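Local coordinates for GDP-6-deoxy-D-mannose reductase (Pseudomonas aeruginosa, PDB 6X3B), which probably reduces GDP-4-dehydro-6-deoxy-D-mannose to GDP-D-rhamnose with NADPH as hydride donor, a step in building the lipopolysaccharide O-antigen, at residues 177-182 with 244-249; 218-223 with 285-290; 225-230 with 302-307. One frame throughout, in Å; residues are numbered along the deposited sequence. Where two conformers were deposited one is given.

Contact 1: residues 177-182 with 244-249. With NDP (NADPH dihydro-nicotinamide-adenine-dinucleotide phosphate), chain E.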
loop_
_atom_site.group_PDB
_atom_site.type_symbol
_atom_site.label_atom_id
_atom_site.label_comp_id
_atom_site.label_asym_id
_atom_site.label_seq_id
_atom_site.Cartn_x
_atom_site.Cartn_y
_atom_site.Cartn_z
ATOM N N ARG A 177 8.521 -11.096 -2.614
ATOM C CA ARG A 177 7.204 -11.413 -3.189
ATOM C C ARG A 177 7.236 -12.837 -3.729
ATOM O O ARG A 177 7.549 -13.057 -4.908
ATOM C CB ARG A 177 6.808 -10.428 -4.298
ATOM C CG ARG A 177 6.559 -9.011 -3.785
ATOM C CD ARG A 177 6.385 -7.995 -4.923
ATOM N NE ARG A 177 5.985 -6.697 -4.397
ATOM C CZ ARG A 177 5.920 -5.592 -5.136
ATOM N NH1 ARG A 177 6.260 -5.641 -6.423
ATOM N NH2 ARG A 177 5.520 -4.447 -4.591
ATOM N N PRO A 178 6.965 -13.841 -2.908
ATOM C CA PRO A 178 6.995 -15.220 -3.407
ATOM C C PRO A 178 5.759 -15.517 -4.231
ATOM O O PRO A 178 4.657 -15.039 -3.935
ATOM C CB PRO A 178 7.012 -16.058 -2.126
ATOM C CG PRO A 178 6.266 -15.174 -1.123
ATOM C CD PRO A 178 6.694 -13.771 -1.460
ATOM N N PHE A 179 5.950 -16.318 -5.274
ATOM C CA PHE A 179 4.811 -16.763 -6.061
ATOM C C PHE A 179 4.345 -18.107 -5.491
ATOM O O PHE A 179 4.452 -18.320 -4.279
ATOM C CB PHE A 179 5.190 -16.780 -7.553
ATOM C CG PHE A 179 5.287 -15.375 -8.165
ATOM C CD1 PHE A 179 6.137 -14.422 -7.617
ATOM C CD2 PHE A 179 4.504 -15.008 -9.253
ATOM C CE1 PHE A 179 6.235 -13.131 -8.161
ATOM C CE2 PHE A 179 4.596 -13.731 -9.808
ATOM C CZ PHE A 179 5.459 -12.784 -9.254
ATOM N N ASN A 180 3.752 -18.956 -6.328
ATOM C CA ASN A 180 3.144 -20.228 -5.848
ATOM C C ASN A 180 4.150 -21.116 -5.103
ATOM O O ASN A 180 5.277 -21.275 -5.587
ATOM C CB ASN A 180 2.382 -20.952 -6.957
ATOM C CG ASN A 180 1.117 -20.217 -7.344
ATOM O OD1 ASN A 180 1.178 -19.163 -7.964
ATOM N ND2 ASN A 180 -0.028 -20.759 -6.967
ATOM N N HIS A 181 3.756 -21.681 -3.991
ATOM C CA HIS A 181 4.565 -22.595 -3.143
ATOM C C HIS A 181 4.031 -24.021 -3.289
ATOM O O HIS A 181 2.816 -24.180 -3.463
ATOM C CB HIS A 181 4.343 -22.309 -1.650
ATOM C CG HIS A 181 4.963 -21.074 -1.091
ATOM N ND1 HIS A 181 4.875 -19.857 -1.714
ATOM C CD2 HIS A 181 5.614 -20.854 0.068
ATOM C CE1 HIS A 181 5.474 -18.943 -0.985
ATOM N NE2 HIS A 181 5.932 -19.530 0.114
ATOM N N ILE A 182 4.870 -25.002 -3.167
ATOM C CA ILE A 182 4.463 -26.435 -3.156
ATOM C C ILE A 182 5.166 -27.079 -1.959
ATOM O O ILE A 182 6.391 -26.932 -1.856
ATOM C CB ILE A 182 4.815 -27.166 -4.465
ATOM C CG1 ILE A 182 4.137 -26.539 -5.684
ATOM C CG2 ILE A 182 4.473 -28.641 -4.343
ATOM C CD1 ILE A 182 4.456 -27.243 -6.979
ATOM N N VAL A 244 12.806 -4.623 -3.175
ATOM C CA VAL A 244 11.755 -5.627 -3.310
ATOM C C VAL A 244 12.226 -6.700 -4.285
ATOM O O VAL A 244 12.699 -6.382 -5.383
ATOM C CB VAL A 244 10.453 -4.983 -3.814
ATOM C CG1 VAL A 244 9.389 -6.038 -4.085
ATOM C CG2 VAL A 244 9.963 -3.925 -2.834
ATOM N N TYR A 245 12.071 -7.972 -3.904
ATOM C CA TYR A 245 12.504 -9.090 -4.739
ATOM C C TYR A 245 11.366 -10.069 -4.969
ATOM O O TYR A 245 10.760 -10.537 -3.996
ATOM C CB TYR A 245 13.668 -9.846 -4.086
ATOM C CG TYR A 245 14.873 -8.992 -3.861
ATOM C CD1 TYR A 245 15.015 -8.245 -2.701
ATOM C CD2 TYR A 245 15.874 -8.928 -4.820
ATOM C CE1 TYR A 245 16.129 -7.450 -2.498
ATOM C CE2 TYR A 245 16.983 -8.142 -4.638
ATOM C CZ TYR A 245 17.112 -7.415 -3.483
ATOM O OH TYR A 245 18.236 -6.662 -3.334
ATOM N N ASN A 246 11.090 -10.393 -6.239
ATOM C CA ASN A 246 10.284 -11.572 -6.546
ATOM C C ASN A 246 11.034 -12.832 -6.129
ATOM O O ASN A 246 12.241 -12.943 -6.340
ATOM C CB ASN A 246 9.993 -11.678 -8.038
ATOM C CG ASN A 246 9.049 -10.602 -8.541
ATOM O OD1 ASN A 246 8.306 -9.976 -7.767
ATOM N ND2 ASN A 246 9.060 -10.399 -9.849
ATOM N N VAL A 247 10.308 -13.791 -5.571
ATOM C CA VAL A 247 10.849 -15.124 -5.303
ATOM C C VAL A 247 9.996 -16.093 -6.116
ATOM O O VAL A 247 8.846 -16.377 -5.762
ATOM C CB VAL A 247 10.851 -15.466 -3.807
ATOM C CG1 VAL A 247 11.368 -16.916 -3.587
ATOM C CG2 VAL A 247 11.721 -14.449 -3.002
ATOM N N CYS A 248 10.550 -16.595 -7.223
ATOM C CA CYS A 248 9.785 -17.374 -8.189
ATOM C C CYS A 248 10.747 -18.217 -9.017
ATOM O O CYS A 248 11.967 -18.030 -8.981
ATOM C CB CYS A 248 8.935 -16.459 -9.089
ATOM S SG CYS A 248 9.926 -15.145 -9.887
ATOM N N SER A 249 10.178 -19.159 -9.764
ATOM C CA SER A 249 10.973 -20.054 -10.596
ATOM C C SER A 249 11.264 -19.486 -11.981
ATOM O O SER A 249 12.230 -19.910 -12.623
ATOM C CB SER A 249 10.249 -21.397 -10.766
ATOM O OG SER A 249 9.186 -21.247 -11.703
HETATM P PA NDP E . -0.088 -19.851 7.489
HETATM O O1A NDP E . -1.465 -19.280 7.443
HETATM O O2A NDP E . 0.084 -21.316 7.271
HETATM O O5B NDP E . 0.618 -19.434 8.865
HETATM C C5B NDP E . 0.313 -18.144 9.446
HETATM C C4B NDP E . 1.082 -17.992 10.735
HETATM O O4B NDP E . 0.801 -16.690 11.310
HETATM C C3B NDP E . 0.764 -19.017 11.833
HETATM O O3B NDP E . 1.950 -19.441 12.493
HETATM C C2B NDP E . -0.168 -18.245 12.758
HETATM O O2B NDP E . -0.071 -18.736 14.093
HETATM C C1B NDP E . 0.428 -16.848 12.658
HETATM N N9A NDP E . -0.499 -15.784 13.018
HETATM C C8A NDP E . -1.694 -15.491 12.411
HETATM N N7A NDP E . -2.319 -14.479 12.957
HETATM C C5A NDP E . -1.485 -14.078 13.990
HETATM C C6A NDP E . -1.584 -13.053 14.949
HETATM N N6A NDP E . -2.630 -12.232 14.990
HETATM N N1A NDP E . -0.579 -12.919 15.846
HETATM C C2A NDP E . 0.451 -13.770 15.768
HETATM N N3A NDP E . 0.656 -14.769 14.913
HETATM C C4A NDP E . -0.359 -14.875 14.039
HETATM O O3 NDP E . 0.828 -19.076 6.428
HETATM P PN NDP E . 1.901 -19.630 5.376
HETATM O O1N NDP E . 3.018 -20.269 6.130
HETATM O O2N NDP E . 1.184 -20.439 4.348
HETATM O O5D NDP E . 2.418 -18.267 4.711
HETATM C C5D NDP E . 3.616 -17.647 5.236
HETATM C C4D NDP E . 3.788 -16.292 4.596
HETATM O O4D NDP E . 3.943 -16.461 3.164
HETATM C C3D NDP E . 2.619 -15.314 4.785
HETATM O O3D NDP E . 3.087 -13.986 4.979
HETATM C C2D NDP E . 1.856 -15.475 3.472
HETATM O O2D NDP E . 1.076 -14.336 3.143
HETATM C C1D NDP E . 2.990 -15.689 2.476
HETATM N N1N NDP E . 2.551 -16.440 1.263
HETATM C C2N NDP E . 2.271 -17.778 1.324
HETATM C C3N NDP E . 2.015 -18.513 0.198
HETATM C C7N NDP E . 1.470 -19.879 0.363
HETATM O O7N NDP E . 1.150 -20.536 -0.632
HETATM N N7N NDP E . 1.342 -20.359 1.592
HETATM C C4N NDP E . 2.301 -17.897 -1.129
HETATM C C5N NDP E . 2.541 -16.446 -1.074
HETATM C C6N NDP E . 2.419 -15.793 0.058
HETATM P P2B NDP E . -1.477 -19.351 14.597
HETATM O O1X NDP E . -1.231 -19.825 16.013
HETATM O O2X NDP E . -2.499 -18.236 14.537
HETATM O O3X NDP E . -1.821 -20.491 13.662
#
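The ring of F179 lies against C248: its CD1 is 3.8 Å from C248 CB, and C248 SG sits above the ring face, 4.8 Å from the centroid and 25° off the normal, a sulfur-aromatic contact at the long end. N246 meets the same ring at its edge, OD1 near the ring plane by CE1, with the amide turned 76° to the ring. Beneath these side chains two parallel strands of the Rossmann-type sheet of this epimerase/dehydratase fold, 172-182 and 244-247, run side by side. Three backbone bonds set the register: R177 N gives to Y245 O at 2.7 Å, V247 N to R177 O, and F179 N to V247 O. R177 and N246 face one side of the sheet, P178 and V247 the other, where P178 CB and V247 CB are 4.2 Å apart. The extended R177 chain lays one guanidinium face over V244, with NE 3.5 Å from V244 CG1, and carries its charged end to a salt bridge with E159; Y129 OH bonds both R177 NH1 and N246 OD1. Beyond F179 the strand turns to the cofactor. CG of H181 stands anti to its own carbonyl carbon (chi1 -74°), which lets ND1 donate to F179 O in the plane of both ring and carbonyl. One face of this imidazole lies over C3N of the nicotinamide, and H181 ND1 is 3.3 Å from C4N of NADPH, while P178 CG touches C5N. Because ND1 is the donor, the bond to F179 O probably holds the ring in this rotation, close to C4N, the carbon from which NADPH delivers hydride.

Contact 2: residues 218-223 with 285-290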
loop_
_atom_site.group_PDB
_atom_site.type_symbol
_atom_site.label_atom_id
_atom_site.label_comp_id
_atom_site.label_asym_id
_atom_site.label_seq_id
_atom_site.Cartn_x
_atom_site.Cartn_y
_atom_site.Cartn_z
ATOM N N VAL A 218 -4.854 -23.268 -16.671
ATOM C CA VAL A 218 -4.099 -22.052 -16.426
ATOM C C VAL A 218 -2.690 -22.473 -16.033
ATOM O O VAL A 218 -2.452 -23.608 -15.614
ATOM C CB VAL A 218 -4.740 -21.176 -15.326
ATOM C CG1 VAL A 218 -6.183 -20.843 -15.697
ATOM C CG2 VAL A 218 -4.691 -21.868 -13.976
ATOM N N SER A 219 -1.743 -21.558 -16.193
ATOM C CA SER A 219 -0.368 -21.824 -15.788
ATOM C C SER A 219 0.023 -20.892 -14.647
ATOM O O SER A 219 -0.442 -19.751 -14.576
ATOM C CB SER A 219 0.588 -21.653 -16.975
ATOM O OG SER A 219 0.820 -20.278 -17.233
ATOM N N ARG A 220 0.888 -21.375 -13.750
ATOM C CA ARG A 220 1.352 -20.563 -12.640
ATOM C C ARG A 220 2.840 -20.828 -12.423
ATOM O O ARG A 220 3.404 -21.800 -12.924
ATOM C CB ARG A 220 0.559 -20.841 -11.348
ATOM C CG ARG A 220 -0.927 -20.432 -11.395
ATOM C CD ARG A 220 -1.080 -18.910 -11.379
ATOM N NE ARG A 220 -2.482 -18.481 -11.289
ATOM C CZ ARG A 220 -3.253 -18.225 -12.343
ATOM N NH1 ARG A 220 -2.770 -18.390 -13.567
ATOM N NH2 ARG A 220 -4.511 -17.829 -12.181
ATOM N N ASP A 221 3.469 -19.950 -11.662
ATOM C CA ASP A 221 4.889 -20.049 -11.335
ATOM C C ASP A 221 5.015 -20.689 -9.949
ATOM O O ASP A 221 4.646 -20.066 -8.950
ATOM C CB ASP A 221 5.515 -18.656 -11.360
ATOM C CG ASP A 221 7.016 -18.678 -11.201
ATOM O OD1 ASP A 221 7.511 -19.527 -10.410
ATOM O OD2 ASP A 221 7.701 -17.829 -11.852
ATOM N N PHE A 222 5.570 -21.910 -9.885
ATOM C CA PHE A 222 5.705 -22.680 -8.649
ATOM C C PHE A 222 7.155 -22.841 -8.197
ATOM O O PHE A 222 8.056 -23.035 -9.018
ATOM C CB PHE A 222 5.127 -24.097 -8.808
ATOM C CG PHE A 222 3.639 -24.135 -9.014
ATOM C CD1 PHE A 222 2.780 -24.204 -7.929
ATOM C CD2 PHE A 222 3.101 -24.158 -10.297
ATOM C CE1 PHE A 222 1.395 -24.252 -8.126
ATOM C CE2 PHE A 222 1.730 -24.204 -10.491
ATOM C CZ PHE A 222 0.882 -24.245 -9.408
ATOM N N LEU A 223 7.353 -22.836 -6.871
ATOM C CA LEU A 223 8.593 -23.244 -6.221
ATOM C C LEU A 223 8.295 -24.232 -5.099
ATOM O O LEU A 223 7.286 -24.106 -4.397
ATOM C CB LEU A 223 9.339 -22.042 -5.616
ATOM C CG LEU A 223 10.028 -21.062 -6.564
ATOM C CD1 LEU A 223 10.472 -19.834 -5.780
ATOM C CD2 LEU A 223 11.218 -21.744 -7.227
ATOM N N ARG A 285 -4.854 -16.205 -17.046
ATOM C CA ARG A 285 -4.551 -17.506 -17.632
ATOM C C ARG A 285 -3.109 -17.938 -17.393
ATOM O O ARG A 285 -2.842 -19.141 -17.279
ATOM C CB ARG A 285 -4.806 -17.504 -19.138
ATOM C CG ARG A 285 -6.123 -16.893 -19.574
ATOM C CD ARG A 285 -7.294 -17.591 -18.910
ATOM N NE ARG A 285 -7.323 -19.025 -19.187
ATOM C CZ ARG A 285 -8.156 -19.868 -18.584
ATOM N NH1 ARG A 285 -9.014 -19.398 -17.691
ATOM N NH2 ARG A 285 -8.140 -21.168 -18.874
ATOM N N ARG A 286 -2.165 -17.001 -17.358
ATOM C CA ARG A 286 -0.752 -17.355 -17.288
ATOM C C ARG A 286 -0.014 -16.420 -16.344
ATOM O O ARG A 286 -0.189 -15.203 -16.400
ATOM C CB ARG A 286 -0.094 -17.289 -18.671
ATOM C CG ARG A 286 -0.762 -18.161 -19.725
ATOM C CD ARG A 286 -0.164 -17.878 -21.082
ATOM N NE ARG A 286 1.284 -17.973 -21.028
ATOM C CZ ARG A 286 2.092 -17.637 -22.024
ATOM N NH1 ARG A 286 1.582 -17.189 -23.165
ATOM N NH2 ARG A 286 3.404 -17.756 -21.880
ATOM N N VAL A 287 0.836 -16.992 -15.493
ATOM C CA VAL A 287 1.682 -16.216 -14.597
ATOM C C VAL A 287 3.084 -16.787 -14.674
ATOM O O VAL A 287 3.289 -17.988 -14.438
ATOM C CB VAL A 287 1.186 -16.217 -13.139
ATOM C CG1 VAL A 287 2.179 -15.423 -12.244
ATOM C CG2 VAL A 287 -0.219 -15.632 -13.034
ATOM N N ARG A 288 4.037 -15.937 -15.040
ATOM C CA ARG A 288 5.460 -16.253 -14.988
ATOM C C ARG A 288 6.161 -15.084 -14.312
ATOM O O ARG A 288 5.977 -13.937 -14.719
ATOM C CB ARG A 288 6.016 -16.476 -16.399
ATOM C CG ARG A 288 7.249 -17.339 -16.474
ATOM C CD ARG A 288 7.515 -17.750 -17.918
ATOM N NE ARG A 288 8.019 -16.650 -18.738
ATOM C CZ ARG A 288 7.318 -16.027 -19.682
ATOM N NH1 ARG A 288 6.063 -16.389 -19.933
ATOM N NH2 ARG A 288 7.878 -15.046 -20.383
ATOM N N GLY A 289 6.949 -15.359 -13.276
ATOM C CA GLY A 289 7.674 -14.306 -12.596
ATOM C C GLY A 289 9.114 -14.243 -13.062
ATOM O O GLY A 289 9.667 -15.231 -13.528
ATOM N N SER A 290 9.738 -13.073 -12.931
ATOM C CA SER A 290 11.184 -12.960 -13.127
ATOM C C SER A 290 11.889 -12.922 -11.778
ATOM O O SER A 290 11.533 -12.126 -10.903
ATOM C CB SER A 290 11.563 -11.713 -13.929
ATOM O OG SER A 290 12.936 -11.381 -13.738
#
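Strand 219-224 of the central sheet of the Rossmann-type fold is flanked here by the irregular segment 285-290, which runs beside it in nearly the same direction, the vectors from CA of V218 to CA of D221 and from CA of R285 to CA of G289 being 7° apart. S219 N donates to R285 O at 2.9 Å, whereas V287 N reaches S219 O in a long and bent bond, 3.2 Å with an angle of 135°. S219 O is gripped twice, since R220 NH1 of the same strand also donates to it; the two donors approach from opposite faces of the carbonyl plane. R220 gets there by a kink at chi2 (-71°), which folds its chain back so that CD lies 3.8 Å from V287 CG2. At the start of the segments, V218 CG1 stands over the centre of the R285 guanidinium, 3.6 Å from CZ, with the side chains crossing at about a right angle, and D215 forms a salt bridge with R285. S219 OG packs against R286 CB at 3.4 Å and is hydrogen-bonded to E252, whose carboxylate also forms a salt bridge with R286 and so ties the strand to the loop. Farther along, side chain replaces backbone as acceptor: the D221 carboxylate bonds G250 N through OD2 and, in the conformer given for S249, that serine's OG through OD1; on its anti lone pair D221 OD2 also receives G289 N at 2.9 Å.

Contact 3: residues 225-230 with 302-307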
loop_
_atom_site.group_PDB
_atom_site.type_symbol
_atom_site.label_atom_id
_atom_site.label_comp_id
_atom_site.label_asym_id
_atom_site.label_seq_id
_atom_site.Cartn_x
_atom_site.Cartn_y
_atom_site.Cartn_z
ATOM N N VAL A 225 8.697 -25.279 -1.366
ATOM C CA VAL A 225 8.845 -24.437 -0.179
ATOM C C VAL A 225 10.303 -24.339 0.259
ATOM O O VAL A 225 10.726 -23.317 0.809
ATOM C CB VAL A 225 7.938 -24.962 0.957
ATOM C CG1 VAL A 225 8.313 -26.391 1.342
ATOM C CG2 VAL A 225 7.968 -24.028 2.172
ATOM N N GLN A 226 11.096 -25.386 0.023
ATOM C CA GLN A 226 12.504 -25.329 0.414
ATOM C C GLN A 226 13.294 -24.340 -0.443
ATOM O O GLN A 226 14.233 -23.700 0.053
ATOM C CB GLN A 226 13.140 -26.715 0.329
ATOM C CG GLN A 226 14.621 -26.685 0.712
ATOM C CD GLN A 226 15.268 -28.052 0.693
ATOM O OE1 GLN A 226 14.810 -28.974 1.370
ATOM N NE2 GLN A 226 16.344 -28.191 -0.083
ATOM N N ASP A 227 12.947 -24.209 -1.725
ATOM C CA ASP A 227 13.611 -23.196 -2.543
ATOM C C ASP A 227 13.175 -21.798 -2.128
ATOM O O ASP A 227 13.983 -20.858 -2.154
ATOM C CB ASP A 227 13.333 -23.435 -4.026
ATOM C CG ASP A 227 14.193 -24.547 -4.603
ATOM O OD1 ASP A 227 15.329 -24.737 -4.113
ATOM O OD2 ASP A 227 13.736 -25.236 -5.534
ATOM N N VAL A 228 11.906 -21.652 -1.720
ATOM C CA VAL A 228 11.433 -20.375 -1.195
ATOM C C VAL A 228 12.202 -20.006 0.065
ATOM O O VAL A 228 12.660 -18.869 0.220
ATOM C CB VAL A 228 9.919 -20.429 -0.931
ATOM C CG1 VAL A 228 9.457 -19.131 -0.290
ATOM C CG2 VAL A 228 9.162 -20.696 -2.220
ATOM N N LEU A 229 12.337 -20.961 0.998
ATOM C CA LEU A 229 13.105 -20.706 2.212
ATOM C C LEU A 229 14.535 -20.302 1.901
ATOM O O LEU A 229 15.108 -19.434 2.571
ATOM C CB LEU A 229 13.126 -21.949 3.092
ATOM C CG LEU A 229 11.761 -22.285 3.642
ATOM C CD1 LEU A 229 11.888 -23.553 4.459
ATOM C CD2 LEU A 229 11.304 -21.101 4.469
ATOM N N SER A 230 15.159 -20.987 0.955
ATOM C CA SER A 230 16.563 -20.708 0.690
ATOM C C SER A 230 16.723 -19.311 0.112
ATOM O O SER A 230 17.705 -18.615 0.398
ATOM C CB SER A 230 17.125 -21.771 -0.252
ATOM O OG SER A 230 18.349 -21.349 -0.821
ATOM N N PRO A 302 16.785 -21.882 -8.112
ATOM C CA PRO A 302 15.937 -22.984 -7.661
ATOM C C PRO A 302 16.735 -24.288 -7.802
ATOM O O PRO A 302 17.437 -24.429 -8.776
ATOM C CB PRO A 302 14.764 -22.990 -8.650
ATOM C CG PRO A 302 14.791 -21.618 -9.275
ATOM C CD PRO A 302 16.248 -21.212 -9.289
ATOM N N GLU A 303 16.604 -25.190 -6.828
ATOM C CA GLU A 303 17.319 -26.456 -6.839
ATOM C C GLU A 303 16.433 -27.697 -6.827
ATOM O O GLU A 303 16.927 -28.780 -7.167
ATOM C CB GLU A 303 18.266 -26.546 -5.629
ATOM C CG GLU A 303 19.412 -25.539 -5.652
ATOM C CD GLU A 303 20.600 -26.036 -6.426
ATOM O OE1 GLU A 303 20.621 -25.852 -7.663
ATOM O OE2 GLU A 303 21.503 -26.627 -5.798
ATOM N N ILE A 304 15.170 -27.590 -6.424
ATOM C CA ILE A 304 14.287 -28.745 -6.282
ATOM C C ILE A 304 13.474 -28.894 -7.558
ATOM O O ILE A 304 12.858 -27.927 -8.016
ATOM C CB ILE A 304 13.364 -28.595 -5.061
ATOM C CG1 ILE A 304 14.181 -28.386 -3.784
ATOM C CG2 ILE A 304 12.468 -29.799 -4.935
ATOM C CD1 ILE A 304 15.038 -29.578 -3.423
ATOM N N THR A 305 13.469 -30.091 -8.141
ATOM C CA THR A 305 12.677 -30.287 -9.351
ATOM C C THR A 305 11.198 -30.411 -8.997
ATOM O O THR A 305 10.825 -30.803 -7.882
ATOM C CB THR A 305 13.108 -31.538 -10.120
ATOM O OG1 THR A 305 12.856 -32.703 -9.316
ATOM C CG2 THR A 305 14.592 -31.483 -10.510
ATOM N N ILE A 306 10.348 -30.122 -9.983
ATOM C CA ILE A 306 8.912 -30.231 -9.753
ATOM C C ILE A 306 8.538 -31.666 -9.394
ATOM O O ILE A 306 7.744 -31.903 -8.476
ATOM C CB ILE A 306 8.132 -29.702 -10.977
ATOM C CG1 ILE A 306 6.624 -29.781 -10.732
ATOM C CG2 ILE A 306 8.505 -30.458 -12.241
ATOM C CD1 ILE A 306 6.202 -29.236 -9.397
ATOM N N LYS A 307 9.131 -32.650 -10.071
ATOM C CA LYS A 307 8.819 -34.036 -9.742
ATOM C C LYS A 307 9.140 -34.331 -8.286
ATOM O O LYS A 307 8.324 -34.910 -7.573
ATOM C CB LYS A 307 9.562 -34.991 -10.672
ATOM C CG LYS A 307 8.952 -36.374 -10.706
ATOM C CD LYS A 307 9.501 -37.207 -11.844
ATOM C CE LYS A 307 10.689 -38.031 -11.392
ATOM N NZ LYS A 307 11.024 -39.094 -12.391
HETATM O O HOH W 1 11.339 -25.385 -6.613
#
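D227, in the first turn of helix 225-238, carries the close-packed half of this contact, its carboxylate meeting the backbone of P302, E303 and I304; Q226, one residue earlier, makes the loose half. Both carboxylate oxygens are used. E303 N donates to D227 OD1 at 3.0 Å from above the carboxylate plane, and I304 N donates to D227 OD2 at 2.9 Å on the syn lone pair, with an N-H...O angle of 163°. D227 CG lies anti to the carbonyl carbon (chi1 -79°), swinging the acid off the helix and onto these two consecutive amides. Carbon also comes close: I304 CB is 3.4 Å from D227 OD2, and P302 CA is 3.8 Å from the same oxygen. A water donates to D227 OD2 at 2.6 Å and to I304 O at 3.3 Å, bridging the two segments. On the solvent side Q226 stretches out until its NE2 is 3.8 Å from I304 CD1, the side chains crossing at about a right angle, and E303 leads its own carboxylate away from the helix. The indole NE1 of W300 donates to the backbone oxygen of D227, a second link just before the loop, and T305 then caps helix 306-320 through Q308 N. Two amides and a water donating to D227 would probably favour its anionic form; here the approach to helix 306-320 is held by hydrogen bonds to that carboxylate.

Overall arrangement
The three contacts share one framework: contacts 1 and 2 lie on neighbouring strands, 172-182 and 219-224, their centres 10 Å apart, and helix 225-238 of contact 3 follows the second strand directly. I182 N to L223 O (2.9 Å), a probable hydrogen bond, couples contact 1 to contact 2. A second probable bond, I182 O to V225 N (2.9 Å), couples contact 1 to contact 3, where V228 CG1 packs on H181 NE2 at 3.6 Å. Contacts 2 and 3, about 15 Å apart between centres, meet through L223. Contact 1 alone touches NADPH; the side chains of R220 and D227 stay about 11 and 13 Å from it.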